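Local coordinates for type IV pilus biogenesis protein PilB (PDB 7B7P) that serves as a bimodular minor pilin of type IV pili with a direct role in adhesion, probably through its metal-binding von Willebrand factor A-like module, at residues I33-D38 with S138-G143; D92-T97 with G143-A148; E189-I194 with I368-V373; D193-K198 with E403-T408. All coordinates share one frame; numbering follows the deposited sequence.

Interaction 1 of 4, residues I33-D38 with S138-G143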
loop_
_atom_site.group_PDB
_atom_site.type_symbol
_atom_site.label_atom_id
_atom_site.label_comp_id
_atom_site.label_asym_id
_atom_site.label_seq_id
_atom_site.Cartn_x
_atom_site.Cartn_y
_atom_site.Cartn_z
ATOM N N ILE A 33 -5.097 -6.745 -16.929
ATOM C CA ILE A 33 -6.357 -6.197 -17.416
ATOM C C ILE A 33 -6.767 -5.063 -16.500
ATOM O O ILE A 33 -6.742 -5.215 -15.274
ATOM C CB ILE A 33 -7.493 -7.247 -17.441
ATOM C CG1 ILE A 33 -7.136 -8.442 -18.310
ATOM C CG2 ILE A 33 -8.800 -6.599 -17.911
ATOM C CD1 ILE A 33 -7.387 -8.184 -19.750
ATOM N N PHE A 34 -7.196 -3.955 -17.095
ATOM C CA PHE A 34 -7.827 -2.859 -16.372
ATOM C C PHE A 34 -9.191 -2.613 -16.993
ATOM O O PHE A 34 -9.286 -2.383 -18.201
ATOM C CB PHE A 34 -6.973 -1.581 -16.430
ATOM C CG PHE A 34 -5.729 -1.644 -15.585
ATOM C CD1 PHE A 34 -4.590 -2.278 -16.056
ATOM C CD2 PHE A 34 -5.702 -1.079 -14.316
ATOM C CE1 PHE A 34 -3.444 -2.353 -15.275
ATOM C CE2 PHE A 34 -4.557 -1.146 -13.529
ATOM C CZ PHE A 34 -3.431 -1.782 -14.011
ATOM N N ILE A 35 -10.241 -2.659 -16.178
ATOM C CA ILE A 35 -11.554 -2.198 -16.619
ATOM C C ILE A 35 -11.629 -0.688 -16.420
ATOM O O ILE A 35 -11.295 -0.172 -15.345
ATOM C CB ILE A 35 -12.676 -2.920 -15.857
ATOM C CG1 ILE A 35 -12.600 -4.427 -16.087
ATOM C CG2 ILE A 35 -14.029 -2.432 -16.326
ATOM C CD1 ILE A 35 -13.910 -5.127 -15.800
ATOM N N LEU A 36 -12.079 0.025 -17.453
ATOM C CA LEU A 36 -12.083 1.483 -17.461
ATOM C C LEU A 36 -13.494 2.030 -17.635
ATOM O O LEU A 36 -14.297 1.470 -18.385
ATOM C CB LEU A 36 -11.198 2.010 -18.583
ATOM C CG LEU A 36 -9.830 1.337 -18.684
ATOM C CD1 LEU A 36 -9.059 1.967 -19.820
ATOM C CD2 LEU A 36 -9.053 1.459 -17.379
ATOM N N ASP A 37 -13.785 3.145 -16.956
ATOM C CA ASP A 37 -14.998 3.902 -17.237
ATOM C C ASP A 37 -14.719 4.946 -18.322
ATOM O O ASP A 37 -13.594 5.090 -18.809
ATOM C CB ASP A 37 -15.563 4.532 -15.957
ATOM C CG ASP A 37 -14.619 5.551 -15.305
ATOM O OD1 ASP A 37 -14.114 6.460 -15.998
ATOM O OD2 ASP A 37 -14.402 5.453 -14.077
ATOM N N ASP A 38 -15.757 5.694 -18.711
ATOM C CA ASP A 38 -15.597 6.654 -19.819
ATOM C C ASP A 38 -14.710 7.898 -19.462
ATOM O O ASP A 38 -14.687 8.842 -20.257
ATOM C CB ASP A 38 -16.970 7.112 -20.327
ATOM C CG ASP A 38 -17.742 7.951 -19.305
ATOM O OD1 ASP A 38 -17.247 8.147 -18.167
ATOM O OD2 ASP A 38 -18.856 8.411 -19.652
ATOM N N SER A 138 -9.769 -2.722 -11.580
ATOM C CA SER A 138 -10.856 -1.856 -11.991
ATOM C C SER A 138 -10.477 -0.409 -11.724
ATOM O O SER A 138 -9.996 -0.073 -10.634
ATOM C CB SER A 138 -12.146 -2.201 -11.266
ATOM O OG SER A 138 -13.077 -1.159 -11.455
ATOM N N LYS A 139 -10.685 0.435 -12.733
ATOM C CA LYS A 139 -10.542 1.877 -12.621
ATOM C C LYS A 139 -11.879 2.559 -12.863
ATOM O O LYS A 139 -11.939 3.643 -13.439
ATOM C CB LYS A 139 -9.483 2.391 -13.592
ATOM C CG LYS A 139 -8.084 2.046 -13.153
ATOM C CD LYS A 139 -7.026 2.847 -13.893
ATOM C CE LYS A 139 -5.753 2.931 -13.065
ATOM N NZ LYS A 139 -4.608 3.462 -13.837
ATOM N N VAL A 140 -12.962 1.907 -12.452
ATOM C CA VAL A 140 -14.309 2.439 -12.615
ATOM C C VAL A 140 -14.672 3.135 -11.308
ATOM O O VAL A 140 -14.978 2.490 -10.302
ATOM C CB VAL A 140 -15.315 1.346 -12.985
ATOM C CG1 VAL A 140 -16.645 1.970 -13.408
ATOM C CG2 VAL A 140 -14.757 0.482 -14.104
ATOM N N ALA A 141 -14.612 4.465 -11.324
ATOM C CA ALA A 141 -14.998 5.261 -10.172
ATOM C C ALA A 141 -16.522 5.325 -10.071
ATOM O O ALA A 141 -17.252 4.778 -10.910
ATOM C CB ALA A 141 -14.403 6.669 -10.272
ATOM N N LYS A 142 -17.002 5.978 -9.008
ATOM C CA LYS A 142 -18.420 6.316 -8.889
ATOM C C LYS A 142 -19.312 5.086 -8.807
ATOM O O LYS A 142 -18.942 4.053 -8.235
ATOM C CB LYS A 142 -18.884 7.132 -10.102
ATOM C CG LYS A 142 -19.433 8.520 -9.863
ATOM C CD LYS A 142 -18.526 9.368 -9.011
ATOM C CE LYS A 142 -18.718 10.827 -9.363
ATOM N NZ LYS A 142 -17.926 11.699 -8.470
ATOM N N GLY A 143 -20.510 5.229 -9.372
ATOM C CA GLY A 143 -21.331 4.126 -9.818
ATOM C C GLY A 143 -21.357 4.188 -11.331
ATOM O O GLY A 143 -22.412 4.027 -11.953
#
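The ring of F34 meets the aliphatic stem of K139 obliquely, with F34 CD2 4.1 Å from K139 CG; beyond the two segments the same ring stacks with F137 and makes an edge-to-face pair with W52. The second flat group, the D37 carboxylate, takes a bond from S39 N at OD1. Strand 32-36 runs parallel to 136-139, the outermost strand of a mixed beta sheet, and D37 follows just past the end of its strand. K139 N donates to I35 O at 2.8 Å. I35 and S138 point to one face of the sheet, L36 and K139 to the other, where L36 CD2 lies 3.9 Å from K139 CB with the two side chains side by side. Extended beyond CG, the lysine chain takes NZ to the carbonyl O of P426 at the C-terminus. The methyls I35 CG2 and V140 CG2 touch at 3.7 Å, while S138 OG accepts from V140 N in an ST turn. D37 OD2 is met by A141 N at 2.9 Å, nearly along the C-O axis of the carboxylate, although K139 O, another acceptor, lies just 3.1 Å from D37 OD2.

Interaction 2 of 4, residues D92-T97 with G143-A148; sequences DLEFKT and GKKGIA
E94 and K145 cross at about a right angle, the carboxylate of the first lying against the aliphatic part of the second. E94 CG is anti to the backbone N (chi1 169°) and the chain runs on extended, bringing E94 CD to 3.6 Å from K145 CG. K145 bends at its third torsion, and its CE comes to 3.7 Å from D92 OD1. The lysine charge has two acids nearby without pairing closely with either: K145 NZ is 4.6 Å from D92 OD1 and 4.8 Å from E94 OE1, so any attraction is probably loose. I147 takes a less usual rotamer, CG1 between the backbone N and the carbonyl carbon (chi1 41°) and CG2 anti to the carbonyl carbon; I147 CG2 presses to 3.2 Å from L93 O, a tight contact, and its CA-H also points to that oxygen. G146 adopts backbone angles at which a CB would jam against the carbonyl O of K145. G146 O accepts a nearly straight bond from F95 N at 3.2 Å, which ties the loop to the strand. The F95 ring presents its edge to the loop, with CD1 3.5 Å from A148 N and the carbonyl carbon of I147 in the ring plane. I147 and A148 both face L36, forming a classic beta bulge. Residues 145-148 run at 82° to residues 92-95, and the loop thus joins an edge of the three-stranded antiparallel sheet to the start of strand 148-152 in the mixed sheet, whose neighbouring strand 32-36 touches F95 through I35.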
loop_
_atom_site.group_PDB
_atom_site.type_symbol
_atom_site.label_atom_id
_atom_site.label_comp_id
_atom_site.label_asym_id
_atom_site.label_seq_id
_atom_site.Cartn_x
_atom_site.Cartn_y
_atom_site.Cartn_z
ATOM N N ASP A 92 -24.254 -1.033 -26.790
ATOM C CA ASP A 92 -24.023 -0.874 -25.354
ATOM C C ASP A 92 -23.050 -1.966 -24.910
ATOM O O ASP A 92 -23.415 -3.148 -24.866
ATOM C CB ASP A 92 -25.348 -0.947 -24.587
ATOM C CG ASP A 92 -25.206 -0.603 -23.099
ATOM O OD1 ASP A 92 -24.247 0.113 -22.725
ATOM O OD2 ASP A 92 -26.078 -1.034 -22.305
ATOM N N LEU A 93 -21.817 -1.573 -24.582
ATOM C CA LEU A 93 -20.744 -2.502 -24.241
ATOM C C LEU A 93 -20.310 -2.284 -22.796
ATOM O O LEU A 93 -19.929 -1.172 -22.423
ATOM C CB LEU A 93 -19.557 -2.320 -25.183
ATOM C CG LEU A 93 -18.258 -2.954 -24.712
ATOM C CD1 LEU A 93 -18.380 -4.481 -24.691
ATOM C CD2 LEU A 93 -17.115 -2.506 -25.610
ATOM N N GLU A 94 -20.342 -3.345 -21.991
ATOM C CA GLU A 94 -20.008 -3.222 -20.579
ATOM C C GLU A 94 -19.219 -4.442 -20.116
ATOM O O GLU A 94 -19.560 -5.575 -20.468
ATOM C CB GLU A 94 -21.278 -3.048 -19.730
ATOM C CG GLU A 94 -21.018 -3.174 -18.235
ATOM C CD GLU A 94 -22.215 -2.799 -17.374
ATOM O OE1 GLU A 94 -23.346 -2.714 -17.907
ATOM O OE2 GLU A 94 -22.018 -2.601 -16.153
ATOM N N PHE A 95 -18.166 -4.205 -19.323
ATOM C CA PHE A 95 -17.350 -5.263 -18.737
ATOM C C PHE A 95 -17.449 -5.233 -17.218
ATOM O O PHE A 95 -17.662 -4.180 -16.616
ATOM C CB PHE A 95 -15.889 -5.148 -19.124
ATOM C CG PHE A 95 -15.667 -4.973 -20.587
ATOM C CD1 PHE A 95 -15.764 -3.720 -21.159
ATOM C CD2 PHE A 95 -15.373 -6.064 -21.406
ATOM C CE1 PHE A 95 -15.565 -3.547 -22.515
ATOM C CE2 PHE A 95 -15.166 -5.893 -22.762
ATOM C CZ PHE A 95 -15.262 -4.629 -23.316
ATOM N N LYS A 96 -17.268 -6.406 -16.609
ATOM C CA LYS A 96 -17.491 -6.604 -15.183
ATOM C C LYS A 96 -16.713 -7.819 -14.719
ATOM O O LYS A 96 -16.768 -8.867 -15.370
ATOM C CB LYS A 96 -18.981 -6.802 -14.881
ATOM C CG LYS A 96 -19.456 -6.066 -13.651
ATOM C CD LYS A 96 -20.891 -6.442 -13.303
ATOM C CE LYS A 96 -21.722 -5.221 -12.891
ATOM N NZ LYS A 96 -23.179 -5.443 -13.129
ATOM N N THR A 97 -15.998 -7.682 -13.603
ATOM C CA THR A 97 -15.440 -8.839 -12.922
ATOM C C THR A 97 -16.528 -9.520 -12.093
ATOM O O THR A 97 -17.487 -8.882 -11.650
ATOM C CB THR A 97 -14.259 -8.428 -12.045
ATOM O OG1 THR A 97 -14.733 -7.632 -10.950
ATOM C CG2 THR A 97 -13.237 -7.628 -12.864
ATOM N N GLY A 143 -20.510 5.229 -9.372
ATOM C CA GLY A 143 -21.331 4.126 -9.818
ATOM C C GLY A 143 -21.357 4.188 -11.331
ATOM O O GLY A 143 -22.412 4.027 -11.953
ATOM N N LYS A 144 -20.194 4.465 -11.929
ATOM C CA LYS A 144 -20.044 4.468 -13.379
ATOM C C LYS A 144 -20.092 3.043 -13.929
ATOM O O LYS A 144 -19.857 2.060 -13.216
ATOM C CB LYS A 144 -18.722 5.117 -13.796
ATOM C CG LYS A 144 -18.509 6.537 -13.330
ATOM C CD LYS A 144 -18.931 7.543 -14.386
ATOM C CE LYS A 144 -17.738 8.327 -14.896
ATOM N NZ LYS A 144 -18.054 8.995 -16.183
ATOM N N LYS A 145 -20.367 2.947 -15.232
ATOM C CA LYS A 145 -20.627 1.675 -15.894
ATOM C C LYS A 145 -19.364 0.868 -16.189
ATOM O O LYS A 145 -19.315 -0.331 -15.891
ATOM C CB LYS A 145 -21.394 1.909 -17.198
ATOM C CG LYS A 145 -22.385 0.810 -17.520
ATOM C CD LYS A 145 -22.877 0.921 -18.962
ATOM C CE LYS A 145 -24.366 0.596 -19.083
ATOM N NZ LYS A 145 -25.230 1.662 -18.491
ATOM N N GLY A 146 -18.349 1.464 -16.801
ATOM C CA GLY A 146 -17.200 0.650 -17.165
ATOM C C GLY A 146 -17.361 -0.010 -18.522
ATOM O O GLY A 146 -17.846 -1.140 -18.634
ATOM N N ILE A 147 -16.928 0.696 -19.560
ATOM C CA ILE A 147 -17.373 0.458 -20.921
ATOM C C ILE A 147 -16.207 0.131 -21.842
ATOM O O ILE A 147 -16.326 0.239 -23.053
ATOM C CB ILE A 147 -18.173 1.668 -21.439
ATOM C CG1 ILE A 147 -17.516 2.979 -20.996
ATOM C CG2 ILE A 147 -19.594 1.612 -20.927
ATOM C CD1 ILE A 147 -16.370 3.422 -21.868
ATOM N N ALA A 148 -15.072 -0.252 -21.271
ATOM C CA ALA A 148 -13.857 -0.415 -22.051
ATOM C C ALA A 148 -12.828 -1.137 -21.200
ATOM O O ALA A 148 -12.957 -1.218 -19.977
ATOM C CB ALA A 148 -13.311 0.932 -22.521
#

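Interaction 3 of 4, residues E189-I194 with I368-V373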
loop_
_atom_site.group_PDB
_atom_site.type_symbol
_atom_site.label_atom_id
_atom_site.label_comp_id
_atom_site.label_asym_id
_atom_site.label_seq_id
_atom_site.Cartn_x
_atom_site.Cartn_y
_atom_site.Cartn_z
ATOM N N GLU A 189 9.794 -17.657 22.426
ATOM C CA GLU A 189 10.656 -16.624 21.879
ATOM C C GLU A 189 10.194 -15.243 22.349
ATOM O O GLU A 189 9.027 -15.038 22.688
ATOM C CB GLU A 189 10.634 -16.688 20.353
ATOM C CG GLU A 189 10.893 -18.063 19.769
ATOM C CD GLU A 189 10.515 -18.151 18.289
ATOM O OE1 GLU A 189 9.313 -18.373 17.982
ATOM O OE2 GLU A 189 11.416 -17.998 17.427
ATOM N N SER A 190 11.130 -14.300 22.389
ATOM C CA SER A 190 10.788 -12.905 22.647
ATOM C C SER A 190 10.096 -12.290 21.434
ATOM O O SER A 190 10.200 -12.781 20.301
ATOM C CB SER A 190 12.038 -12.084 22.968
ATOM O OG SER A 190 12.713 -11.763 21.756
ATOM N N ARG A 191 9.387 -11.188 21.686
ATOM C CA ARG A 191 8.796 -10.424 20.593
ATOM C C ARG A 191 9.855 -10.045 19.575
ATOM O O ARG A 191 9.640 -10.178 18.363
ATOM C CB ARG A 191 8.102 -9.175 21.140
ATOM C CG ARG A 191 6.957 -9.491 22.083
ATOM C CD ARG A 191 6.476 -8.243 22.824
ATOM N NE ARG A 191 5.554 -8.597 23.896
ATOM C CZ ARG A 191 4.849 -7.720 24.601
ATOM N NH1 ARG A 191 4.951 -6.411 24.355
ATOM N NH2 ARG A 191 4.049 -8.148 25.561
ATOM N N MET A 192 11.020 -9.600 20.045
ATOM C CA MET A 192 12.093 -9.279 19.110
ATOM C C MET A 192 12.547 -10.508 18.320
ATOM O O MET A 192 12.786 -10.411 17.110
ATOM C CB MET A 192 13.279 -8.648 19.840
ATOM C CG MET A 192 14.219 -7.973 18.854
ATOM S SD MET A 192 13.342 -6.701 17.872
ATOM C CE MET A 192 13.294 -5.415 19.135
ATOM N N ASP A 193 12.672 -11.671 18.980
ATOM C CA ASP A 193 13.025 -12.891 18.250
ATOM C C ASP A 193 12.045 -13.121 17.112
ATOM O O ASP A 193 12.443 -13.332 15.964
ATOM C CB ASP A 193 13.047 -14.111 19.183
ATOM C CG ASP A 193 14.177 -14.055 20.197
ATOM O OD1 ASP A 193 15.242 -13.494 19.859
ATOM O OD2 ASP A 193 14.000 -14.577 21.327
ATOM N N ILE A 194 10.746 -13.023 17.408
ATOM C CA ILE A 194 9.757 -13.286 16.371
ATOM C C ILE A 194 9.818 -12.211 15.291
ATOM O O ILE A 194 9.701 -12.507 14.091
ATOM C CB ILE A 194 8.356 -13.412 17.001
ATOM C CG1 ILE A 194 8.350 -14.527 18.044
ATOM C CG2 ILE A 194 7.301 -13.673 15.935
ATOM C CD1 ILE A 194 7.052 -14.682 18.756
ATOM N N ILE A 368 1.538 -1.490 12.762
ATOM C CA ILE A 368 1.289 -2.827 13.267
ATOM C C ILE A 368 1.398 -2.778 14.778
ATOM O O ILE A 368 2.497 -2.575 15.320
ATOM C CB ILE A 368 2.267 -3.851 12.684
ATOM C CG1 ILE A 368 2.206 -3.846 11.158
ATOM C CG2 ILE A 368 1.973 -5.244 13.223
ATOM C CD1 ILE A 368 3.382 -4.592 10.537
ATOM N N GLY A 369 0.262 -2.961 15.461
ATOM C CA GLY A 369 0.251 -3.318 16.873
ATOM C C GLY A 369 0.603 -4.787 17.090
ATOM O O GLY A 369 -0.151 -5.687 16.711
ATOM N N PHE A 370 1.751 -5.048 17.699
ATOM C CA PHE A 370 2.278 -6.395 17.848
ATOM C C PHE A 370 2.404 -6.717 19.343
ATOM O O PHE A 370 3.442 -6.492 19.969
ATOM C CB PHE A 370 3.606 -6.508 17.101
ATOM C CG PHE A 370 4.241 -7.878 17.181
ATOM C CD1 PHE A 370 3.561 -9.001 16.732
ATOM C CD2 PHE A 370 5.517 -8.032 17.694
ATOM C CE1 PHE A 370 4.133 -10.264 16.799
ATOM C CE2 PHE A 370 6.108 -9.296 17.768
ATOM C CZ PHE A 370 5.407 -10.421 17.313
ATOM N N SER A 371 1.327 -7.246 19.919
ATOM C CA SER A 371 1.333 -7.672 21.311
ATOM C C SER A 371 0.163 -8.612 21.539
ATOM O O SER A 371 -0.907 -8.423 20.962
ATOM C CB SER A 371 1.230 -6.484 22.272
ATOM O OG SER A 371 1.303 -6.921 23.624
ATOM N N GLY A 372 0.373 -9.612 22.384
ATOM C CA GLY A 372 -0.718 -10.417 22.897
ATOM C C GLY A 372 -1.394 -9.824 24.110
ATOM O O GLY A 372 -2.359 -10.386 24.639
ATOM N N VAL A 373 -0.921 -8.669 24.561
ATOM C CA VAL A 373 -1.457 -8.012 25.738
ATOM C C VAL A 373 -2.354 -6.874 25.255
ATOM O O VAL A 373 -1.873 -5.892 24.664
ATOM C CB VAL A 373 -0.331 -7.526 26.657
ATOM C CG1 VAL A 373 -0.908 -6.847 27.905
ATOM C CG2 VAL A 373 0.588 -8.706 27.023
#
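R191 and F370 bury the most surface here, the arginine on the first turn of helix 191-209 and the phenylalanine on strand 364-370. F370 CG is anti to the backbone N (chi1 -180°), and the ring reaches the helix with one end: F370 CE2 lies 3.9 Å from R191 CB. The carbonyl R191 O comes to the ring edge, near its plane, 3.7 Å from F370 CE2. I194, one turn on, adds an apolar touch, its CG2 4.0 Å from F370 CZ. The R191 chain is extended from CG to NE and carries its guanidinium to S371, whose hydroxyl sits over one face, S371 OG 3.6 Å from R191 NH2. V373 CG2 closes in obliquely, 3.8 Å from R191 NH2. S371 OG accepts from V373 N at 3.0 Å, an ST turn, and is also hydrogen-bonded to E376. The main partners of the guanidinium are acids outside the two segments: R191 NH1 makes salt bridges to D284 and E376, while NE donates to D177 O. D284 and S173 are magnesium-binding residues of this protein, so the arginine, its side chain about 6 Å from a bound magnesium ion at the nearest atoms, probably acts as a second-shell group of the metal ion-dependent adhesion site. A capping box starts the helix, S190 OG accepting from D193 N at 2.8 Å and D193 OD2 from S190 N. In the VWFA fold, strand 364-370 lies between parallel strands 276-283 and 393-399, and F370 also packs on L282 of the former and on L405 of helix 402-424.

Interaction 4 of 4, residues D193-K198 with E403-T408; sequences DILRKK and EALQKT
K198 and Q406 are brought together by unlike chains. K198 CG is anti to the carbonyl carbon and a turn at chi2 (-50°) bends CD, after which the chain is straight; Q406 is extended, with CG anti to the backbone N (chi1 -174°). The two cross obliquely, K198 CD lying 3.8 Å from Q406 CB. At the end K198 NZ donates to Q406 OE1; the 2.5 Å between them is very short, and its exact value is doubtful. Nearer the backbones, L405 points at the other helix and sets its CD2 3.8 Å from K198 CB. The same methyl, L405 CD2, is 4.2 Å from L195 CD1, a second apolar touch. The contact joins two helices of the VWFA alpha/beta fold, 191-209 and 402-424, that lie on the same face of the central sheet as F370. The segments run roughly parallel, with a crossing angle of -32° and a closest axis approach of 10.3 Å. L405 also packs on I368 and A399 of the sheet, and L195 and K198 both touch F409, one turn further along helix 402-424. The buried lysine has acids around its amino group, though at long range. E403 OE1 forms a long salt bridge to K198 NZ at 3.6 Å, while E402 adds another long, weak ion pair.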
loop_
_atom_site.group_PDB
_atom_site.type_symbol
_atom_site.label_atom_id
_atom_site.label_comp_id
_atom_site.label_asym_id
_atom_site.label_seq_id
_atom_site.Cartn_x
_atom_site.Cartn_y
_atom_site.Cartn_z
ATOM N N ASP A 193 12.672 -11.671 18.980
ATOM C CA ASP A 193 13.025 -12.891 18.250
ATOM C C ASP A 193 12.045 -13.121 17.112
ATOM O O ASP A 193 12.443 -13.332 15.964
ATOM C CB ASP A 193 13.047 -14.111 19.183
ATOM C CG ASP A 193 14.177 -14.055 20.197
ATOM O OD1 ASP A 193 15.242 -13.494 19.859
ATOM O OD2 ASP A 193 14.000 -14.577 21.327
ATOM N N ILE A 194 10.746 -13.023 17.408
ATOM C CA ILE A 194 9.757 -13.286 16.371
ATOM C C ILE A 194 9.818 -12.211 15.291
ATOM O O ILE A 194 9.701 -12.507 14.091
ATOM C CB ILE A 194 8.356 -13.412 17.001
ATOM C CG1 ILE A 194 8.350 -14.527 18.044
ATOM C CG2 ILE A 194 7.301 -13.673 15.935
ATOM C CD1 ILE A 194 7.052 -14.682 18.756
ATOM N N LEU A 195 10.042 -10.953 15.695
ATOM C CA LEU A 195 10.105 -9.865 14.729
ATOM C C LEU A 195 11.283 -10.034 13.777
ATOM O O LEU A 195 11.148 -9.825 12.566
ATOM C CB LEU A 195 10.187 -8.521 15.453
ATOM C CG LEU A 195 10.245 -7.319 14.500
ATOM C CD1 LEU A 195 9.144 -7.377 13.416
ATOM C CD2 LEU A 195 10.172 -6.012 15.302
ATOM N N ARG A 196 12.453 -10.392 14.308
ATOM C CA ARG A 196 13.599 -10.670 13.439
ATOM C C ARG A 196 13.246 -11.691 12.358
ATOM O O ARG A 196 13.399 -11.423 11.158
ATOM C CB ARG A 196 14.771 -11.170 14.265
ATOM C CG ARG A 196 15.401 -10.145 15.141
ATOM C CD ARG A 196 16.597 -10.784 15.743
ATOM N NE ARG A 196 16.993 -10.248 17.038
ATOM C CZ ARG A 196 17.903 -9.291 17.182
ATOM N NH1 ARG A 196 18.457 -8.759 16.102
ATOM N NH2 ARG A 196 18.252 -8.868 18.395
ATOM N N LYS A 197 12.750 -12.865 12.766
ATOM C CA LYS A 197 12.428 -13.907 11.794
ATOM C C LYS A 197 11.380 -13.429 10.790
ATOM O O LYS A 197 11.552 -13.582 9.573
ATOM C CB LYS A 197 11.942 -15.175 12.510
ATOM C CG LYS A 197 12.927 -15.789 13.519
ATOM C CD LYS A 197 12.322 -17.059 14.146
ATOM C CE LYS A 197 13.336 -17.836 14.982
ATOM N NZ LYS A 197 13.926 -17.019 16.105
ATOM N N LYS A 198 10.282 -12.841 11.278
ATOM C CA LYS A 198 9.165 -12.538 10.383
ATOM C C LYS A 198 9.466 -11.384 9.434
ATOM O O LYS A 198 8.847 -11.292 8.362
ATOM C CB LYS A 198 7.899 -12.231 11.188
ATOM C CG LYS A 198 7.313 -13.423 11.925
ATOM C CD LYS A 198 7.147 -14.626 10.997
ATOM C CE LYS A 198 6.423 -15.774 11.691
ATOM N NZ LYS A 198 6.528 -17.039 10.890
ATOM N N GLU A 403 1.644 -15.771 13.786
ATOM C CA GLU A 403 1.181 -15.919 12.412
ATOM C C GLU A 403 0.323 -14.752 11.955
ATOM O O GLU A 403 0.239 -14.483 10.748
ATOM C CB GLU A 403 0.417 -17.240 12.244
ATOM C CG GLU A 403 1.280 -18.298 11.560
ATOM C CD GLU A 403 2.401 -18.826 12.467
ATOM O OE1 GLU A 403 3.573 -18.875 11.993
ATOM O OE2 GLU A 403 2.101 -19.205 13.635
ATOM N N ALA A 404 -0.305 -14.044 12.890
ATOM C CA ALA A 404 -0.895 -12.761 12.539
ATOM C C ALA A 404 0.171 -11.826 11.967
ATOM O O ALA A 404 -0.037 -11.180 10.933
ATOM C CB ALA A 404 -1.573 -12.154 13.765
ATOM N N LEU A 405 1.342 -11.783 12.597
ATOM C CA LEU A 405 2.396 -10.908 12.100
ATOM C C LEU A 405 2.806 -11.294 10.681
ATOM O O LEU A 405 2.855 -10.439 9.783
ATOM C CB LEU A 405 3.592 -10.926 13.048
ATOM C CG LEU A 405 4.670 -9.940 12.588
ATOM C CD1 LEU A 405 4.113 -8.499 12.403
ATOM C CD2 LEU A 405 5.873 -9.973 13.517
ATOM N N GLN A 406 3.056 -12.586 10.441
ATOM C CA GLN A 406 3.441 -13.009 9.095
ATOM C C GLN A 406 2.332 -12.733 8.074
ATOM O O GLN A 406 2.608 -12.336 6.934
ATOM C CB GLN A 406 3.824 -14.482 9.111
ATOM C CG GLN A 406 4.379 -14.995 7.805
ATOM C CD GLN A 406 4.641 -16.488 7.857
ATOM O OE1 GLN A 406 5.493 -16.957 8.620
ATOM N NE2 GLN A 406 3.893 -17.246 7.062
ATOM N N LYS A 407 1.071 -12.893 8.472
ATOM C CA LYS A 407 -0.012 -12.543 7.562
ATOM C C LYS A 407 -0.051 -11.036 7.286
ATOM O O LYS A 407 -0.229 -10.618 6.133
ATOM C CB LYS A 407 -1.354 -13.030 8.111
ATOM C CG LYS A 407 -2.516 -12.752 7.151
ATOM C CD LYS A 407 -3.861 -12.738 7.861
ATOM C CE LYS A 407 -5.022 -12.955 6.879
ATOM N NZ LYS A 407 -6.318 -13.331 7.550
ATOM N N THR A 408 0.096 -10.207 8.333
ATOM C CA THR A 408 0.117 -8.755 8.142
ATOM C C THR A 408 1.253 -8.334 7.215
ATOM O O THR A 408 1.062 -7.497 6.320
ATOM C CB THR A 408 0.252 -8.038 9.489
ATOM O OG1 THR A 408 -0.845 -8.392 10.340
ATOM C CG2 THR A 408 0.263 -6.526 9.283
#

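The four contacts fall into two groups on opposite sides of the chain's centre. Interactions 1 and 2, with centres 7 Å apart, come first along the chain, cross in sequence and share G143; I35 of interaction 1 packs on F95 and K96 of interaction 2, which brings strand 32-36 of the mixed sheet against strand 92-101 of the antiparallel one. Interactions 3 and 4, with centres 8 Å apart, both use helix 191-209, share D193 and I194, and are tied by the E189-K197 salt bridge and F370-L405 packing. Between the groups, centres lie 36 to 46 Å apart, consistent with the two modules of this pilin; the metal site belongs to the second.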